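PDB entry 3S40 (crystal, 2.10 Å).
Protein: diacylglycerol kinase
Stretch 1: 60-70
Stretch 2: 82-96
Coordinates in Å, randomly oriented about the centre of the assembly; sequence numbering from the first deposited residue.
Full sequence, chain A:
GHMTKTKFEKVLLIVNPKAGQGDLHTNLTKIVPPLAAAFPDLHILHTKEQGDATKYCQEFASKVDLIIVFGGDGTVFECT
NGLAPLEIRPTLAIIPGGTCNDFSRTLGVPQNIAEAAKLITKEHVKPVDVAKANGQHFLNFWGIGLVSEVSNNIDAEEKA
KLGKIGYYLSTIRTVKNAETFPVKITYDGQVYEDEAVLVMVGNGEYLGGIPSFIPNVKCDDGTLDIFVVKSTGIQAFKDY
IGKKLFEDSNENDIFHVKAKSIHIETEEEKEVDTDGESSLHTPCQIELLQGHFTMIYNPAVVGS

Stretch 1 60-70: FASKVDLIIVF
Stretch 2, residues 82-96: GLAPLEIRPTLAIIP

The most unusual feature of this contact is the way its parallel strand pairing begins: Pro90, which has no backbone N-H to give, precedes the first bridge, and the first hydrogen bond, Thr91 N to Asp65 O, is stretched to 3.3 Å and weak (124° at the hydrogen). A water oxygen donates to Asp65 O at 2.6 Å and reaches Thr91 OG1 weakly at 3.4 Å.

Beyond this start the pairing is regular. Strands 66-70 and 91-96 run parallel, their axes 19° apart and 4.7 Å at closest approach, with Leu66 opposite Thr91, Ile67 opposite Leu92, and so on to Phe70 opposite Ile95. Ile67 N donates to Thr91 O (2.8 Å), Ala93 N to Ile67 O (2.9 Å), Val69 N to Ala93 O (2.9 Å) and Ile95 N to Val69 O (2.8 Å). Extended backbones, with phi/psi of -113/122 at Ile67 and -139/153 at Ala93, direct these groups across the gap, while CA-H...O contacts such as Leu66 CA to Thr91 O (3.3 Å) fill the spaces between.

Side chains alternate between faces. On one, Leu66 (t, p), unbranched at CB, reaches across to bring CD1 3.6 Å from Thr91 CG2 and 4.2 Å from the small Ala93 CB; Ile68 (m, t) places CG2 3.8 Å from Ile95 CD1. Phe70 (chi1 t, chi2 46°) sets CD1 3.7 Å from Ile95 CG2. On the other, Ile67 (m, t) rests CG2 3.9 Å from Leu92 CD1 and CG1 3.7 Å from CG of Pro90's rigid apolar ring, and Val69 (p) places CG1 4.0 Å from Ile94 CG1. Beta-branching suits buried Ile67, Ile68, Val69, Ile94 and Ile95 to extended backbone.

Before the strands, Ala61 packs CB 3.4 Å from Leu86 CD1 and 4.0 Å from Leu83 CD1; its small methyl suits this close approach. A type I turn, Leu83 to Leu86, carries both leucines. The two stretches bury 802 Å² between them, both sides summed.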

# COMPACT_ATOMS: atom_id res chain seq x y z
N PHE A 60 -9.81 18.31 -4.25
CA PHE A 60 -8.80 18.87 -5.15
C PHE A 60 -8.43 17.98 -6.32
O PHE A 60 -7.68 18.39 -7.21
CB PHE A 60 -7.54 19.26 -4.38
CG PHE A 60 -7.72 20.51 -3.58
CD1 PHE A 60 -7.34 21.73 -4.09
CD2 PHE A 60 -8.28 20.46 -2.31
CE1 PHE A 60 -7.51 22.88 -3.35
CE2 PHE A 60 -8.45 21.60 -1.56
CZ PHE A 60 -8.07 22.82 -2.08
N ALA A 61 -8.96 16.76 -6.33
CA ALA A 61 -8.65 15.79 -7.39
C ALA A 61 -8.78 16.33 -8.82
O ALA A 61 -7.93 16.06 -9.64
CB ALA A 61 -9.48 14.52 -7.20
N SER A 62 -9.81 17.12 -9.11
CA SER A 62 -9.96 17.66 -10.46
C SER A 62 -9.28 19.01 -10.62
O SER A 62 -9.32 19.61 -11.69
CB SER A 62 -11.44 17.79 -10.83
OG SER A 62 -12.04 18.86 -10.12
N LYS A 63 -8.64 19.50 -9.57
CA LYS A 63 -8.08 20.84 -9.63
C LYS A 63 -6.56 20.88 -9.64
O LYS A 63 -5.98 21.90 -10.03
CB LYS A 63 -8.61 21.71 -8.47
CG LYS A 63 -10.12 21.69 -8.36
CD LYS A 63 -10.64 22.77 -7.41
CE LYS A 63 -10.31 22.48 -5.95
NZ LYS A 63 -11.01 23.42 -5.02
N VAL A 64 -5.90 19.80 -9.22
CA VAL A 64 -4.44 19.78 -9.19
C VAL A 64 -3.88 18.63 -10.00
O VAL A 64 -4.59 17.70 -10.34
CB VAL A 64 -3.85 19.69 -7.75
CG1 VAL A 64 -4.08 21.01 -6.97
CG2 VAL A 64 -4.43 18.50 -6.98
N ASP A 65 -2.58 18.69 -10.26
CA ASP A 65 -1.90 17.67 -11.06
C ASP A 65 -1.14 16.69 -10.19
O ASP A 65 -0.87 15.58 -10.62
CB ASP A 65 -0.94 18.34 -12.05
CG ASP A 65 -1.63 19.42 -12.88
OD1 ASP A 65 -2.47 19.05 -13.73
OD2 ASP A 65 -1.36 20.62 -12.66
N LEU A 66 -0.82 17.11 -8.98
CA LEU A 66 -0.04 16.30 -8.06
C LEU A 66 -0.58 16.50 -6.66
O LEU A 66 -0.78 17.65 -6.23
CB LEU A 66 1.43 16.73 -8.12
CG LEU A 66 2.40 16.03 -7.15
CD1 LEU A 66 2.42 14.49 -7.38
CD2 LEU A 66 3.81 16.62 -7.27
N ILE A 67 -0.85 15.40 -5.97
CA ILE A 67 -1.19 15.44 -4.55
C ILE A 67 -0.07 14.78 -3.74
O ILE A 67 0.28 13.62 -3.98
CB ILE A 67 -2.54 14.75 -4.24
CG1 ILE A 67 -3.70 15.53 -4.89
CG2 ILE A 67 -2.76 14.64 -2.73
CD1 ILE A 67 -5.08 15.09 -4.45
N ILE A 68 0.51 15.53 -2.81
CA ILE A 68 1.57 15.00 -1.96
C ILE A 68 0.99 14.78 -0.58
O ILE A 68 0.28 15.63 -0.06
CB ILE A 68 2.73 15.99 -1.85
CG1 ILE A 68 3.20 16.40 -3.25
CG2 ILE A 68 3.87 15.40 -0.99
CD1 ILE A 68 4.26 17.48 -3.24
N VAL A 69 1.26 13.62 0.01
CA VAL A 69 0.79 13.39 1.38
C VAL A 69 1.96 13.22 2.35
O VAL A 69 2.80 12.36 2.15
CB VAL A 69 -0.18 12.19 1.45
CG1 VAL A 69 0.43 10.98 0.78
CG2 VAL A 69 -0.59 11.90 2.89
N PHE A 70 2.04 14.09 3.36
CA PHE A 70 2.99 13.91 4.45
C PHE A 70 2.29 13.23 5.61
O PHE A 70 1.47 13.85 6.28
CB PHE A 70 3.58 15.24 4.92
CG PHE A 70 4.48 15.10 6.13
CD1 PHE A 70 5.44 14.10 6.18
CD2 PHE A 70 4.39 15.99 7.19
CE1 PHE A 70 6.29 13.98 7.29
CE2 PHE A 70 5.24 15.88 8.30
CZ PHE A 70 6.19 14.87 8.36
N GLY A 82 -9.57 7.92 -0.93
CA GLY A 82 -10.11 9.15 -1.46
C GLY A 82 -10.06 9.18 -2.97
O GLY A 82 -11.03 9.51 -3.63
N LEU A 83 -8.91 8.82 -3.53
CA LEU A 83 -8.70 8.97 -4.97
C LEU A 83 -9.22 7.81 -5.79
O LEU A 83 -9.75 8.01 -6.89
CB LEU A 83 -7.22 9.15 -5.26
CG LEU A 83 -6.64 10.57 -5.34
CD1 LEU A 83 -7.69 11.62 -5.03
CD2 LEU A 83 -5.42 10.71 -4.44
N ALA A 84 -9.06 6.60 -5.27
CA ALA A 84 -9.26 5.42 -6.11
C ALA A 84 -10.61 5.40 -6.85
O ALA A 84 -10.67 5.05 -8.03
CB ALA A 84 -9.05 4.13 -5.31
N PRO A 85 -11.71 5.76 -6.17
CA PRO A 85 -12.99 5.63 -6.89
C PRO A 85 -13.32 6.77 -7.86
O PRO A 85 -14.35 6.72 -8.52
CB PRO A 85 -14.03 5.55 -5.76
CG PRO A 85 -13.37 6.14 -4.57
CD PRO A 85 -11.89 5.98 -4.72
N LEU A 86 -12.43 7.76 -7.97
CA LEU A 86 -12.70 8.93 -8.79
C LEU A 86 -12.35 8.75 -10.26
O LEU A 86 -11.42 8.01 -10.61
CB LEU A 86 -11.90 10.13 -8.25
CG LEU A 86 -12.09 10.45 -6.76
CD1 LEU A 86 -11.38 11.77 -6.38
CD2 LEU A 86 -13.57 10.49 -6.39
N GLU A 87 -13.09 9.45 -11.13
CA GLU A 87 -12.84 9.41 -12.57
C GLU A 87 -11.54 10.11 -12.89
O GLU A 87 -10.80 9.72 -13.79
CB GLU A 87 -13.97 10.07 -13.36
CG GLU A 87 -15.31 9.34 -13.21
CD GLU A 87 -15.24 7.86 -13.60
OE1 GLU A 87 -14.71 7.56 -14.70
OE2 GLU A 87 -15.70 7.00 -12.81
N ILE A 88 -11.28 11.18 -12.16
CA ILE A 88 -10.06 11.93 -12.39
C ILE A 88 -9.15 11.84 -11.16
O ILE A 88 -9.56 12.19 -10.05
CB ILE A 88 -10.38 13.37 -12.75
CG1 ILE A 88 -11.23 13.39 -14.03
CG2 ILE A 88 -9.10 14.17 -12.91
CD1 ILE A 88 -11.66 14.77 -14.43
N ARG A 89 -7.94 11.34 -11.37
CA ARG A 89 -7.00 11.05 -10.29
C ARG A 89 -5.61 11.60 -10.60
O ARG A 89 -4.90 11.06 -11.44
CB ARG A 89 -6.91 9.55 -10.05
CG ARG A 89 -8.25 8.88 -9.87
CD ARG A 89 -8.10 7.37 -9.73
NE ARG A 89 -7.52 6.76 -10.92
CZ ARG A 89 -8.19 6.50 -12.05
NH1 ARG A 89 -9.47 6.83 -12.17
NH2 ARG A 89 -7.56 5.94 -13.07
N PRO A 90 -5.22 12.67 -9.91
CA PRO A 90 -3.86 13.19 -10.11
C PRO A 90 -2.79 12.19 -9.66
O PRO A 90 -3.05 11.26 -8.89
CB PRO A 90 -3.81 14.43 -9.19
CG PRO A 90 -4.85 14.17 -8.15
CD PRO A 90 -5.95 13.35 -8.83
N THR A 91 -1.57 12.42 -10.13
CA THR A 91 -0.39 11.79 -9.57
C THR A 91 -0.31 11.98 -8.07
O THR A 91 -0.61 13.06 -7.52
CB THR A 91 0.86 12.35 -10.24
OG1 THR A 91 0.77 12.10 -11.64
CG2 THR A 91 2.16 11.67 -9.68
N LEU A 92 0.10 10.91 -7.39
CA LEU A 92 0.22 10.92 -5.93
C LEU A 92 1.68 10.73 -5.51
O LEU A 92 2.45 10.03 -6.19
CB LEU A 92 -0.69 9.82 -5.34
CG LEU A 92 -0.89 9.70 -3.83
CD1 LEU A 92 -1.57 10.94 -3.25
CD2 LEU A 92 -1.71 8.44 -3.52
N ALA A 93 2.07 11.35 -4.40
CA ALA A 93 3.41 11.21 -3.84
C ALA A 93 3.30 11.12 -2.33
O ALA A 93 2.34 11.61 -1.74
CB ALA A 93 4.30 12.37 -4.25
N ILE A 94 4.27 10.45 -1.70
CA ILE A 94 4.23 10.22 -0.26
C ILE A 94 5.51 10.74 0.35
O ILE A 94 6.59 10.46 -0.14
CB ILE A 94 4.16 8.70 0.06
CG1 ILE A 94 2.90 8.08 -0.56
CG2 ILE A 94 4.21 8.45 1.57
CD1 ILE A 94 2.88 6.56 -0.46
N ILE A 95 5.38 11.51 1.43
CA ILE A 95 6.52 11.78 2.27
C ILE A 95 6.22 11.04 3.54
O ILE A 95 5.21 11.29 4.18
CB ILE A 95 6.70 13.26 2.56
CG1 ILE A 95 6.88 14.02 1.25
CG2 ILE A 95 7.93 13.45 3.46
CD1 ILE A 95 6.77 15.53 1.42
N PRO A 96 7.09 10.09 3.89
CA PRO A 96 6.84 9.13 4.97
C PRO A 96 6.82 9.82 6.33
O PRO A 96 7.81 10.41 6.71
CB PRO A 96 8.03 8.16 4.86
CG PRO A 96 9.11 8.97 4.22
CD PRO A 96 8.42 9.95 3.29
O HOH W 1 -1.14 14.56 -13.03